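Local structure of protein BA42 (Bizionia argentinensis, 4OA3) at residues A[21-25]-A[137-141]; A[28-32]-A[60-66]; A[14-18]-A[141-145]; A[76-80]-A[97-102]; A[88-94]-A[124-129]. The protein is of unknown function but consists of a stand-alone TPM domain that binds two calcium ions. All coordinates share one frame; numbering follows the deposited sequence.

Interaction 1. Residues A[21-25]-A[137-141]. With CA (calcium ion), chain B.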
# COMPACT_ATOMS: atom_id res chain seq x y z
N ILE A 21 -6.01 -6.71 0.70
CA ILE A 21 -4.60 -7.00 0.88
C ILE A 21 -4.38 -8.50 0.82
O ILE A 21 -3.43 -8.98 0.19
CB ILE A 21 -4.05 -6.40 2.21
CG1 ILE A 21 -4.09 -4.86 2.10
CG2 ILE A 21 -2.62 -6.89 2.46
CD1 ILE A 21 -3.77 -4.08 3.36
N ARG A 22 -5.23 -9.28 1.53
CA ARG A 22 -5.07 -10.73 1.53
C ARG A 22 -5.16 -11.30 0.12
O ARG A 22 -4.34 -12.14 -0.26
CB ARG A 22 -6.13 -11.37 2.41
CG ARG A 22 -5.94 -12.86 2.61
CD ARG A 22 -6.79 -13.37 3.76
NE ARG A 22 -6.47 -12.68 5.01
CZ ARG A 22 -5.40 -12.91 5.77
NH1 ARG A 22 -4.52 -13.86 5.44
NH2 ARG A 22 -5.21 -12.21 6.87
N ASP A 23 -6.07 -10.80 -0.68
CA ASP A 23 -6.23 -11.26 -2.06
C ASP A 23 -5.04 -10.85 -2.92
O ASP A 23 -4.51 -11.66 -3.68
CB ASP A 23 -7.54 -10.73 -2.67
CG ASP A 23 -8.80 -11.31 -2.09
OD1 ASP A 23 -8.76 -12.47 -1.63
OD2 ASP A 23 -9.86 -10.63 -2.15
N ALA A 24 -4.57 -9.60 -2.77
CA ALA A 24 -3.41 -9.14 -3.52
C ALA A 24 -2.17 -9.96 -3.23
O ALA A 24 -1.38 -10.25 -4.11
CB ALA A 24 -3.14 -7.68 -3.20
N GLU A 25 -1.97 -10.35 -1.95
CA GLU A 25 -0.82 -11.13 -1.56
C GLU A 25 -0.89 -12.61 -1.96
O GLU A 25 0.05 -13.35 -1.70
CB GLU A 25 -0.59 -10.99 -0.03
CG GLU A 25 -0.14 -9.58 0.36
CD GLU A 25 0.25 -9.42 1.81
OE1 GLU A 25 0.13 -10.42 2.57
OE2 GLU A 25 0.66 -8.31 2.21
N ASP A 137 3.32 -14.88 5.05
CA ASP A 137 2.65 -13.58 5.21
C ASP A 137 3.59 -12.80 6.14
O ASP A 137 3.57 -12.96 7.37
CB ASP A 137 1.24 -13.77 5.78
CG ASP A 137 0.38 -12.53 5.70
OD1 ASP A 137 0.94 -11.42 5.49
OD2 ASP A 137 -0.85 -12.66 5.85
N GLU A 138 4.56 -12.12 5.54
CA GLU A 138 5.67 -11.48 6.24
C GLU A 138 5.32 -10.26 7.05
O GLU A 138 5.93 -10.05 8.10
CB GLU A 138 6.78 -11.17 5.24
CG GLU A 138 7.40 -12.40 4.59
CD GLU A 138 8.39 -12.09 3.50
OE1 GLU A 138 7.96 -11.56 2.45
OE2 GLU A 138 9.58 -12.45 3.65
N LEU A 139 4.37 -9.47 6.58
CA LEU A 139 3.95 -8.25 7.26
C LEU A 139 2.48 -8.35 7.58
O LEU A 139 1.71 -8.86 6.77
CB LEU A 139 4.16 -7.02 6.39
CG LEU A 139 5.59 -6.79 5.86
CD1 LEU A 139 5.65 -5.54 4.98
CD2 LEU A 139 6.61 -6.70 6.98
N PRO A 140 2.02 -7.84 8.74
CA PRO A 140 0.59 -7.84 9.03
C PRO A 140 -0.22 -7.04 8.01
O PRO A 140 0.30 -6.11 7.37
CB PRO A 140 0.49 -7.24 10.43
CG PRO A 140 1.71 -6.59 10.67
CD PRO A 140 2.79 -7.16 9.79
N ASN A 141 -1.47 -7.46 7.81
CA ASN A 141 -2.34 -6.80 6.83
C ASN A 141 -3.18 -5.71 7.50
O ASN A 141 -3.88 -5.01 6.80
CB ASN A 141 -3.23 -7.82 6.16
CG ASN A 141 -2.48 -8.88 5.40
OD1 ASN A 141 -1.28 -8.80 5.11
ND2 ASN A 141 -3.26 -9.87 4.94
CA CA B . 0.89 -9.21 4.56
O HOH W 1 -1.92 -14.83 6.77
O HOH W 2 -2.00 -11.97 3.39
O HOH W 3 1.04 -6.82 4.74

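Interaction 2. Residues A[28-32]-A[60-66]. With CA (calcium ion), chain C; CA (calcium ion), chain B.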
# COMPACT_ATOMS: atom_id res chain seq x y z
N THR A 28 1.23 -12.09 -5.57
CA THR A 28 2.64 -11.69 -5.52
C THR A 28 3.26 -12.07 -4.20
O THR A 28 2.54 -12.27 -3.23
CB THR A 28 2.73 -10.14 -5.68
OG1 THR A 28 4.10 -9.73 -5.67
CG2 THR A 28 1.96 -9.39 -4.57
N SER A 29 4.60 -12.17 -4.16
CA SER A 29 5.34 -12.34 -2.92
C SER A 29 5.51 -10.96 -2.24
O SER A 29 5.96 -10.89 -1.10
CB SER A 29 6.70 -12.96 -3.14
OG SER A 29 7.56 -12.07 -3.81
N GLY A 30 5.13 -9.87 -2.92
CA GLY A 30 5.16 -8.55 -2.31
C GLY A 30 4.16 -8.44 -1.16
O GLY A 30 3.20 -9.21 -1.06
N GLU A 31 4.47 -7.54 -0.24
CA GLU A 31 3.65 -7.35 0.96
C GLU A 31 3.14 -5.94 1.00
O GLU A 31 3.91 -5.01 0.73
CB GLU A 31 4.47 -7.64 2.18
CG GLU A 31 4.89 -9.11 2.30
CD GLU A 31 3.90 -10.00 3.01
OE1 GLU A 31 3.15 -9.48 3.88
OE2 GLU A 31 3.85 -11.23 2.71
N ILE A 32 1.86 -5.76 1.28
CA ILE A 32 1.22 -4.45 1.22
C ILE A 32 0.62 -4.04 2.54
O ILE A 32 -0.05 -4.83 3.17
CB ILE A 32 0.10 -4.44 0.13
CG1 ILE A 32 0.67 -4.76 -1.24
CG2 ILE A 32 -0.66 -3.10 0.14
CD1 ILE A 32 -0.33 -5.24 -2.22
N THR A 60 11.08 -8.16 4.98
CA THR A 60 10.65 -9.08 3.95
C THR A 60 11.93 -9.67 3.34
O THR A 60 12.93 -8.95 3.22
CB THR A 60 9.76 -8.42 2.89
OG1 THR A 60 10.52 -7.50 2.10
CG2 THR A 60 8.52 -7.77 3.48
N LYS A 61 11.90 -10.94 2.94
CA LYS A 61 13.07 -11.60 2.35
C LYS A 61 13.58 -10.84 1.13
O LYS A 61 14.79 -10.66 0.98
CB LYS A 61 12.71 -13.02 1.94
CG LYS A 61 13.92 -13.83 1.47
CD LYS A 61 13.57 -15.28 1.17
CE LYS A 61 12.64 -15.42 -0.02
NZ LYS A 61 12.55 -16.82 -0.49
N LEU A 62 12.65 -10.45 0.21
CA LEU A 62 13.02 -9.80 -1.06
C LEU A 62 12.95 -8.28 -1.04
O LEU A 62 13.07 -7.66 -2.10
CB LEU A 62 12.16 -10.35 -2.20
CG LEU A 62 12.23 -11.84 -2.42
CD1 LEU A 62 11.32 -12.27 -3.56
CD2 LEU A 62 13.68 -12.28 -2.71
N GLN A 63 12.80 -7.65 0.15
CA GLN A 63 12.76 -6.19 0.26
C GLN A 63 11.69 -5.65 -0.68
O GLN A 63 11.90 -4.67 -1.40
CB GLN A 63 14.14 -5.58 0.00
CG GLN A 63 15.22 -6.23 0.85
CD GLN A 63 16.52 -5.48 0.76
OE1 GLN A 63 17.38 -5.79 -0.06
NE2 GLN A 63 16.67 -4.43 1.56
N ASN A 64 10.51 -6.30 -0.62
CA ASN A 64 9.42 -5.98 -1.50
C ASN A 64 8.11 -5.61 -0.80
O ASN A 64 7.03 -5.88 -1.30
CB ASN A 64 9.22 -7.06 -2.55
CG ASN A 64 8.88 -8.41 -1.96
OD1 ASN A 64 8.92 -8.61 -0.77
ND2 ASN A 64 8.48 -9.34 -2.81
N GLY A 65 8.24 -5.00 0.37
CA GLY A 65 7.09 -4.41 1.04
C GLY A 65 6.78 -3.07 0.41
O GLY A 65 7.68 -2.38 -0.09
N VAL A 66 5.51 -2.69 0.40
CA VAL A 66 5.09 -1.40 -0.11
C VAL A 66 4.06 -0.85 0.86
O VAL A 66 3.19 -1.59 1.32
CB VAL A 66 4.57 -1.41 -1.57
CG1 VAL A 66 3.41 -2.37 -1.75
CG2 VAL A 66 4.18 -0.00 -2.04
CA CA C . 3.60 -13.13 1.38
CA CA B . 0.89 -9.21 4.56
O HOH W 4 2.81 -11.84 -0.46
O HOH W 5 5.94 -12.62 0.86
O HOH W 3 1.04 -6.82 4.74
O HOH W 6 1.30 -12.97 2.29

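Interaction 3. Residues A[14-18]-A[141-145]. With CA (calcium ion), chain B.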
# COMPACT_ATOMS: atom_id res chain seq x y z
N GLU A 14 -13.04 -1.06 6.53
CA GLU A 14 -11.74 -1.57 6.93
C GLU A 14 -11.59 -3.04 6.61
O GLU A 14 -10.55 -3.49 6.13
CB GLU A 14 -11.57 -1.31 8.41
CG GLU A 14 -10.14 -1.28 8.83
CD GLU A 14 -9.88 -0.68 10.19
OE1 GLU A 14 -10.79 -0.06 10.80
OE2 GLU A 14 -8.73 -0.85 10.66
N LYS A 15 -12.65 -3.82 6.87
CA LYS A 15 -12.65 -5.23 6.56
C LYS A 15 -12.43 -5.47 5.06
O LYS A 15 -11.68 -6.37 4.69
CB LYS A 15 -13.97 -5.88 7.02
CG LYS A 15 -14.17 -7.32 6.56
CD LYS A 15 -15.61 -7.77 6.79
CE LYS A 15 -16.00 -9.15 6.26
NZ LYS A 15 -15.02 -9.77 5.33
N ALA A 16 -13.04 -4.65 4.22
CA ALA A 16 -12.89 -4.78 2.77
C ALA A 16 -11.45 -4.50 2.34
O ALA A 16 -10.91 -5.17 1.45
CB ALA A 16 -13.84 -3.81 2.06
N ILE A 17 -10.81 -3.55 3.01
CA ILE A 17 -9.42 -3.22 2.70
C ILE A 17 -8.48 -4.31 3.10
O ILE A 17 -7.61 -4.70 2.33
CB ILE A 17 -9.07 -1.85 3.30
CG1 ILE A 17 -9.90 -0.73 2.59
CG2 ILE A 17 -7.58 -1.57 3.17
CD1 ILE A 17 -9.96 0.54 3.37
N VAL A 18 -8.64 -4.84 4.32
CA VAL A 18 -7.78 -5.92 4.79
C VAL A 18 -7.98 -7.17 3.90
O VAL A 18 -7.02 -7.87 3.60
CB VAL A 18 -8.07 -6.20 6.29
CG1 VAL A 18 -7.34 -7.45 6.77
CG2 VAL A 18 -7.65 -5.01 7.14
N ASN A 141 -1.47 -7.46 7.81
CA ASN A 141 -2.34 -6.80 6.83
C ASN A 141 -3.18 -5.71 7.50
O ASN A 141 -3.88 -5.01 6.80
CB ASN A 141 -3.23 -7.82 6.16
CG ASN A 141 -2.48 -8.88 5.40
OD1 ASN A 141 -1.28 -8.80 5.11
ND2 ASN A 141 -3.26 -9.87 4.94
N THR A 142 -3.03 -5.55 8.82
CA THR A 142 -3.71 -4.52 9.62
C THR A 142 -3.48 -3.15 9.04
O THR A 142 -2.33 -2.82 8.70
CB THR A 142 -3.02 -4.47 11.03
OG1 THR A 142 -2.72 -5.76 11.48
CG2 THR A 142 -3.82 -3.75 12.09
N ILE A 143 -4.50 -2.28 9.09
CA ILE A 143 -4.31 -0.89 8.68
C ILE A 143 -3.64 -0.20 9.87
O ILE A 143 -4.12 -0.28 11.01
CB ILE A 143 -5.65 -0.22 8.33
CG1 ILE A 143 -6.29 -0.96 7.13
CG2 ILE A 143 -5.45 1.30 7.99
CD1 ILE A 143 -7.53 -0.34 6.64
N SER A 144 -2.52 0.44 9.61
CA SER A 144 -1.79 1.16 10.63
C SER A 144 -2.42 2.54 10.74
O SER A 144 -2.68 3.22 9.72
CB SER A 144 -0.31 1.24 10.22
OG SER A 144 0.38 2.21 10.99
N LYS A 145 -2.70 2.96 11.97
CA LYS A 145 -3.26 4.29 12.22
C LYS A 145 -2.34 5.14 13.08
O LYS A 145 -1.84 4.65 14.08
CB LYS A 145 -4.64 4.15 12.85
CG LYS A 145 -5.61 3.43 11.92
CD LYS A 145 -7.01 4.02 11.98
CE LYS A 145 -7.94 3.32 11.02
NZ LYS A 145 -8.11 1.89 11.36
CA CA B . 0.89 -9.21 4.56
O HOH W 7 -6.65 -0.20 12.08
O HOH W 3 1.04 -6.82 4.74

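Interaction 4. Residues A[76-80]-A[97-102]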
# COMPACT_ATOMS: atom_id res chain seq x y z
N THR A 76 -4.29 13.21 0.12
CA THR A 76 -3.03 13.04 -0.58
C THR A 76 -2.48 11.73 -0.08
O THR A 76 -2.82 11.28 1.03
CB THR A 76 -2.06 14.20 -0.34
OG1 THR A 76 -1.77 14.33 1.06
CG2 THR A 76 -2.58 15.51 -0.89
N PHE A 77 -1.59 11.13 -0.89
CA PHE A 77 -1.02 9.84 -0.57
C PHE A 77 0.29 9.64 -1.25
O PHE A 77 0.63 10.34 -2.22
CB PHE A 77 -2.01 8.71 -0.92
CG PHE A 77 -2.35 8.62 -2.38
CD1 PHE A 77 -3.43 9.32 -2.91
CD2 PHE A 77 -1.63 7.79 -3.22
CE1 PHE A 77 -3.75 9.22 -4.25
CE2 PHE A 77 -1.95 7.70 -4.58
CZ PHE A 77 -3.02 8.40 -5.07
N VAL A 78 1.03 8.66 -0.77
CA VAL A 78 2.30 8.25 -1.28
C VAL A 78 2.32 6.74 -1.34
O VAL A 78 1.87 6.10 -0.40
CB VAL A 78 3.47 8.74 -0.34
CG1 VAL A 78 4.83 8.09 -0.69
CG2 VAL A 78 3.58 10.23 -0.39
N ILE A 79 2.88 6.20 -2.41
CA ILE A 79 3.14 4.78 -2.53
C ILE A 79 4.63 4.69 -2.37
O ILE A 79 5.40 5.29 -3.15
CB ILE A 79 2.67 4.23 -3.87
CG1 ILE A 79 1.14 4.38 -4.02
CG2 ILE A 79 3.08 2.77 -3.99
CD1 ILE A 79 0.71 4.43 -5.51
N TYR A 80 5.06 4.02 -1.30
CA TYR A 80 6.47 3.87 -0.98
C TYR A 80 6.83 2.41 -0.97
O TYR A 80 6.37 1.66 -0.11
CB TYR A 80 6.75 4.51 0.40
CG TYR A 80 8.20 4.47 0.82
CD1 TYR A 80 8.74 3.33 1.41
CD2 TYR A 80 9.04 5.54 0.57
CE1 TYR A 80 10.11 3.22 1.62
CE2 TYR A 80 10.40 5.47 0.86
CZ TYR A 80 10.93 4.31 1.39
OH TYR A 80 12.28 4.20 1.66
N THR A 97 -1.38 2.18 -10.18
CA THR A 97 -1.86 2.11 -8.79
C THR A 97 -2.31 3.48 -8.33
O THR A 97 -3.40 3.64 -7.80
CB THR A 97 -0.75 1.53 -7.91
OG1 THR A 97 -0.42 0.19 -8.35
CG2 THR A 97 -1.14 1.47 -6.43
N ARG A 98 -1.47 4.50 -8.57
CA ARG A 98 -1.82 5.86 -8.20
C ARG A 98 -3.08 6.32 -8.90
O ARG A 98 -3.93 6.93 -8.29
CB ARG A 98 -0.66 6.82 -8.51
CG ARG A 98 -1.05 8.29 -8.40
CD ARG A 98 0.18 9.19 -8.36
NE ARG A 98 0.91 9.06 -7.09
CZ ARG A 98 0.61 9.69 -5.95
NH1 ARG A 98 -0.43 10.52 -5.88
NH2 ARG A 98 1.34 9.48 -4.86
N ASN A 99 -3.19 6.03 -10.19
CA ASN A 99 -4.36 6.46 -10.95
C ASN A 99 -5.61 5.79 -10.44
O ASN A 99 -6.65 6.43 -10.36
CB ASN A 99 -4.17 6.16 -12.44
CG ASN A 99 -3.09 7.03 -13.07
OD1 ASN A 99 -2.71 8.08 -12.54
ND2 ASN A 99 -2.53 6.57 -14.17
N ALA A 100 -5.51 4.50 -10.06
CA ALA A 100 -6.65 3.75 -9.54
C ALA A 100 -7.13 4.32 -8.21
O ALA A 100 -8.33 4.43 -7.98
CB ALA A 100 -6.32 2.28 -9.41
N ILE A 101 -6.20 4.76 -7.35
CA ILE A 101 -6.58 5.37 -6.07
C ILE A 101 -7.19 6.76 -6.29
O ILE A 101 -8.26 7.06 -5.78
CB ILE A 101 -5.36 5.48 -5.12
CG1 ILE A 101 -4.77 4.08 -4.82
CG2 ILE A 101 -5.73 6.24 -3.83
CD1 ILE A 101 -3.42 4.11 -4.12
N GLN A 102 -6.51 7.59 -7.08
CA GLN A 102 -6.94 8.96 -7.33
C GLN A 102 -8.30 9.02 -8.00
O GLN A 102 -9.12 9.86 -7.67
CB GLN A 102 -5.92 9.67 -8.21
CG GLN A 102 -6.18 11.19 -8.32
CD GLN A 102 -6.12 11.83 -6.96
OE1 GLN A 102 -5.14 11.65 -6.24
NE2 GLN A 102 -7.20 12.45 -6.49
O HOH W 8 -1.56 12.38 -3.64
O HOH W 9 3.64 8.10 -4.63

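Interaction 5. Residues A[88-94]-A[124-129]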
# COMPACT_ATOMS: atom_id res chain seq x y z
N VAL A 88 14.51 -2.90 -9.43
CA VAL A 88 14.10 -3.60 -10.67
C VAL A 88 13.02 -2.96 -11.52
O VAL A 88 12.95 -3.27 -12.71
CB VAL A 88 13.76 -5.08 -10.38
CG1 VAL A 88 14.95 -5.79 -9.75
CG2 VAL A 88 12.49 -5.24 -9.52
N VAL A 89 12.13 -2.17 -10.95
CA VAL A 89 11.01 -1.61 -11.69
C VAL A 89 11.39 -0.36 -12.47
O VAL A 89 12.34 0.33 -12.11
CB VAL A 89 9.78 -1.36 -10.79
CG1 VAL A 89 9.37 -2.63 -10.04
CG2 VAL A 89 9.96 -0.17 -9.85
N SER A 90 10.58 -0.04 -13.48
CA SER A 90 10.81 1.15 -14.28
C SER A 90 10.18 2.37 -13.61
O SER A 90 9.50 2.25 -12.58
CB SER A 90 10.32 0.94 -15.72
OG SER A 90 8.95 0.60 -15.80
N ASP A 91 10.40 3.55 -14.19
CA ASP A 91 9.96 4.83 -13.63
C ASP A 91 8.43 5.01 -13.56
O ASP A 91 7.95 5.76 -12.71
CB ASP A 91 10.59 6.01 -14.42
CG ASP A 91 12.01 5.81 -14.93
OD1 ASP A 91 12.69 4.86 -14.45
OD2 ASP A 91 12.43 6.56 -15.85
N ASP A 92 7.68 4.31 -14.42
CA ASP A 92 6.22 4.39 -14.46
C ASP A 92 5.53 3.27 -13.62
O ASP A 92 4.32 3.14 -13.70
CB ASP A 92 5.74 4.31 -15.93
CG ASP A 92 5.90 2.96 -16.63
OD1 ASP A 92 6.65 2.10 -16.11
OD2 ASP A 92 5.27 2.77 -17.70
N PHE A 93 6.29 2.47 -12.86
CA PHE A 93 5.78 1.31 -12.15
C PHE A 93 4.51 1.52 -11.35
O PHE A 93 3.58 0.71 -11.46
CB PHE A 93 6.87 0.74 -11.26
CG PHE A 93 6.47 -0.55 -10.58
CD1 PHE A 93 6.25 -1.70 -11.32
CD2 PHE A 93 6.22 -0.59 -9.21
CE1 PHE A 93 5.82 -2.88 -10.71
CE2 PHE A 93 5.83 -1.77 -8.60
CZ PHE A 93 5.60 -2.90 -9.35
N TRP A 94 4.46 2.59 -10.56
CA TRP A 94 3.30 2.84 -9.70
C TRP A 94 2.20 3.66 -10.33
O TRP A 94 1.21 3.93 -9.66
CB TRP A 94 3.73 3.50 -8.38
CG TRP A 94 4.56 2.63 -7.49
CD1 TRP A 94 5.82 2.88 -7.03
CD2 TRP A 94 4.18 1.36 -6.94
NE1 TRP A 94 6.22 1.88 -6.18
CE2 TRP A 94 5.22 0.94 -6.09
CE3 TRP A 94 3.04 0.55 -7.06
CZ2 TRP A 94 5.17 -0.25 -5.38
CZ3 TRP A 94 2.96 -0.60 -6.31
CH2 TRP A 94 4.03 -1.01 -5.52
N ALA A 124 0.77 -5.32 -10.23
CA ALA A 124 2.05 -4.72 -10.65
C ALA A 124 3.22 -5.46 -10.04
O ALA A 124 4.19 -5.79 -10.72
CB ALA A 124 2.10 -3.27 -10.21
N LEU A 125 3.15 -5.73 -8.74
CA LEU A 125 4.21 -6.46 -8.06
C LEU A 125 4.38 -7.86 -8.59
O LEU A 125 5.51 -8.36 -8.64
CB LEU A 125 3.94 -6.51 -6.55
CG LEU A 125 4.11 -5.16 -5.86
CD1 LEU A 125 3.45 -5.21 -4.48
CD2 LEU A 125 5.58 -4.77 -5.74
N ALA A 126 3.27 -8.49 -9.01
CA ALA A 126 3.31 -9.86 -9.55
C ALA A 126 4.23 -9.98 -10.76
O ALA A 126 4.83 -11.04 -10.96
CB ALA A 126 1.91 -10.31 -9.93
N LYS A 127 4.39 -8.90 -11.51
CA LYS A 127 5.23 -8.89 -12.69
C LYS A 127 6.66 -9.19 -12.35
O LYS A 127 7.33 -9.93 -13.07
CB LYS A 127 5.12 -7.55 -13.42
CG LYS A 127 6.01 -7.43 -14.63
CD LYS A 127 5.55 -6.34 -15.54
CE LYS A 127 6.62 -6.08 -16.58
NZ LYS A 127 6.10 -5.21 -17.67
N TYR A 128 7.15 -8.62 -11.24
CA TYR A 128 8.52 -8.79 -10.78
C TYR A 128 8.72 -9.75 -9.61
O TYR A 128 9.84 -10.19 -9.38
CB TYR A 128 9.04 -7.41 -10.36
CG TYR A 128 9.08 -6.43 -11.51
CD1 TYR A 128 10.21 -6.32 -12.31
CD2 TYR A 128 8.01 -5.59 -11.77
CE1 TYR A 128 10.23 -5.47 -13.41
CE2 TYR A 128 8.02 -4.72 -12.87
CZ TYR A 128 9.16 -4.63 -13.65
OH TYR A 128 9.21 -3.79 -14.74
N PHE A 129 7.66 -10.05 -8.87
CA PHE A 129 7.72 -10.83 -7.63
C PHE A 129 6.58 -11.82 -7.63
O PHE A 129 5.55 -11.63 -6.97
CB PHE A 129 7.63 -9.88 -6.41
CG PHE A 129 8.79 -8.93 -6.33
CD1 PHE A 129 10.04 -9.37 -5.96
CD2 PHE A 129 8.64 -7.60 -6.69
CE1 PHE A 129 11.14 -8.51 -5.98
CE2 PHE A 129 9.73 -6.73 -6.68
CZ PHE A 129 10.96 -7.19 -6.36
O HOH W 10 12.11 -2.30 -15.29
O HOH W 11 8.23 -1.41 -14.43

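Interaction 1. Residues A[21-25]-A[137-141]
The guanidinium of R22 has the amide nitrogen of N141 over one face, with N141 ND2 3.6 Å from R22 NH2 and displaced toward the rim, and a water in its plane at the edge. The two flat groups are tilted against each other and do not stack. The edge water accepts from R22 NH1 and donates to D137 OD2, so it links the pair alongside a long direct salt bridge, R22 NH1 to D137 OD2 at 3.9 Å. The carboxylates of E25 and D137 stand at 81° to one another, and the E25 carboxylate is turned 82° from the N141 amide. Between these groups lies a seven-coordinate calcium site joining the end of helix 11-24 to a loop that supplies every second residue as ligand. E25 grips the ion with both oxygens, D137 with OD1 at 2.4 Å, L139 through its backbone O at 2.4 Å and N141 through OD1 at 2.3 Å; a water and E31 complete the shell. The shared ion accounts for the 3.2 Å approach of E25 OE1 to D137 OD1, which is not a hydrogen bond. E25 reaches the metal because its chain runs extended beyond CG (chi2 -174°), and its OE2 also accepts from I32 N. A second-shell water donates to E25 OE1 and D137 OD2 and accepts from N141 ND2, consistent with the amide orientation that the N141 OD1 metal bond requires. On the helix side, I21 slides past N141 in the opposite direction and sets its CG2 3.5 Å from N141 OD1, while I21 CD1 meets the N141 backbone O at 3.6 Å.

Interaction 2. Residues A[28-32]-A[60-66]
In the beta-alpha-beta unit of strand 31-37, helix 44-54 and strand 65-71, the two strands start side by side and parallel, E31 bridging to G65 and I32 to V66. E31 supplies both backbone bonds: its N donates to N64 O at 3.2 Å, fairly straight (163°), and its O accepts from V66 N at 2.8 Å. N64 follows the type I turn T60-Q63, and its backbone N donates to T60 OG1 at 3.0 Å. Its amide reaches back over G30, where ND2 donates weakly to S29 OG (3.0 Å, 125°). Were this asparagine an alanine, S29 OG would probably lose this weak donor and a gap would open beside G30. In the V66 conformer modelled here, V66 CG1 lies alongside I32 CG1 at 3.7 Å, on the sheet face away from E31. On the other face the E31 chain runs past T60 CG2 and bends at chi2 (-88°), which carries its carboxylate to the calcium pair. There OE2, which also accepts from E138 N, binds one calcium ion at 2.3 Å, and E31 OE1 binds the other at 2.4 Å.

Interaction 3. Residues A[14-18]-A[141-145]
E14, I17 and V18, on one side of helix 11-24, pack against I143 and K145, where the chain leaves the calcium loop and enters the short strand 144-145 at one margin of the mixed sheet. The contact thus lays the first long helix of this alpha/beta fold against the chain's C-terminal end. Its ionic part is a salt bridge in which E14 OE2 lies 2.9 Å from K145 NZ, the two side chains coming from opposite directions. E14 runs out extended, with CG anti to the backbone N (chi1 -157°), while the lysine chain is bent at chi2 and chi4 and so brings its amine back to the helix. The apolar part centres on the end of I143. I143 CD1 sits 3.5 Å from E14 CG, a close carbon-carbon approach, and 3.7 Å from I17 CG2, the two isoleucines crossing at about a right angle. With an alanine in place of this glutamate, K145 would probably lose its anionic mate across this contact and I143 CD1 the methylene it rests on. Next along the helix, V18, which has two conformers, covers the backbone at N141. I17 also reaches L114, V115 and I118 of helix 110-128, and I143 reaches V34 and L36 of strand 31-37; the pair therefore belongs to the layer between helices and sheet. Water supplies the third kind of interaction: one molecule accepts from K145 NZ at 2.6 Å, donates to E14 OE2 at 2.6 Å, and donates its other proton to I143 O at 2.7 Å.

Interaction 4. Residues A[76-80]-A[97-102]
R98 NH2 uses both of its protons: it donates to F77 O at 2.9 Å (164°), from above the carbonyl plane, and to a water at 2.7 Å that in turn accepts from I79 N. A second water links R98 NH1 to F77 N, so the guanidinium, directly or through water, serves three successive polar groups along one side of the strand. The bond to F77 O and both waters lie in the guanidinium plane, which fixes its rotation and leaves its face to stack on the F77 ring, centres 4.1 Å apart and planes only 3° from parallel. A bend at chi3 lays the arginine chain over in this way. The opposite ring face receives I101 CG2 in a CH-pi contact, 3.8 Å from the ring centroid, and F77 is thereby clamped between two residues of one helix. Farther along, in one of the two I79 conformers, I79 CD1 touches T97 CG2 at 3.6 Å. Strand 76-81 is one of the two edge strands of the sheet within this chain, and helix 95-105 runs roughly antiparallel to it, the segment axes 9.9 Å apart at 154°. F77 and I79 face this helix, V78 faces helix 44-54 on the other side of the sheet, and T97 also touches helix 110-128.

Interaction 5. Residues A[88-94]-A[124-129]
F93 and Y128 bring the loop between helices 83-86 and 95-105 against the C-terminal part of helix 110-128, and the contact divides into a close aromatic half and a watered half. In the close half the F93 ring swings out opposite its own amide nitrogen (chi1 -174°) and points at the helix, where A124 O lies near the ring plane at the edge, 3.3 Å from F93 CE1. A124 CB adds a contact of 3.6 Å to F93 CZ. The F93 and Y128 rings meet obliquely, planes at 75°, with CE1 of F93 3.6 Å from CE2 of Y128. V89 CG1 fills the angle between them: it stands over the centre of the F93 ring, 3.4 Å above the plane, and makes a CH-pi contact with Y128, 19° off that ring's normal. W94 extends the group inward, F93 CD2 lying over one of its faces and W94 CH2 touching L125 CD2 at the longer distance of 4.1 Å. L125 and W94 both continue to V66 of strand 65-71, which places this half against the sheet. The other half is looser. V88, an exposed residue, slides past Y128 and touches F129 CZ with CG2. Beyond the ring, contact with the loop passes through solvent: a water 2.6 Å from Y128 OH accepts from S90 N, and another, held by V88 O, reaches the hydroxyl only weakly. S90 opens the type I turn S90-F93, where its OG donates to D92 OD1 at 2.8 Å, meeting that oxygen nearly along its C-O axis.

From the N terminus, helix 11-24 opens interaction 3 and then interaction 1. Both close at the far end of the chain, where they share N141, and they enclose most of the fold. Interaction 2 closes a short loop within them, across the beta-alpha-beta unit; it meets interaction 1 at a calcium ion and through E25 OE2 to I32 N. After it, in series and also inside those two loops, interactions 4 and 5 cross: 76-80 opens, 88-94 opens, 97-102 closes, 124-129 closes. They tie strand 76-81 and the loop after helix 83-86 to helices 95-105 and 110-128, touching at I79 and W94. F129 returns to T28 and S29, joining interaction 5 to interaction 2.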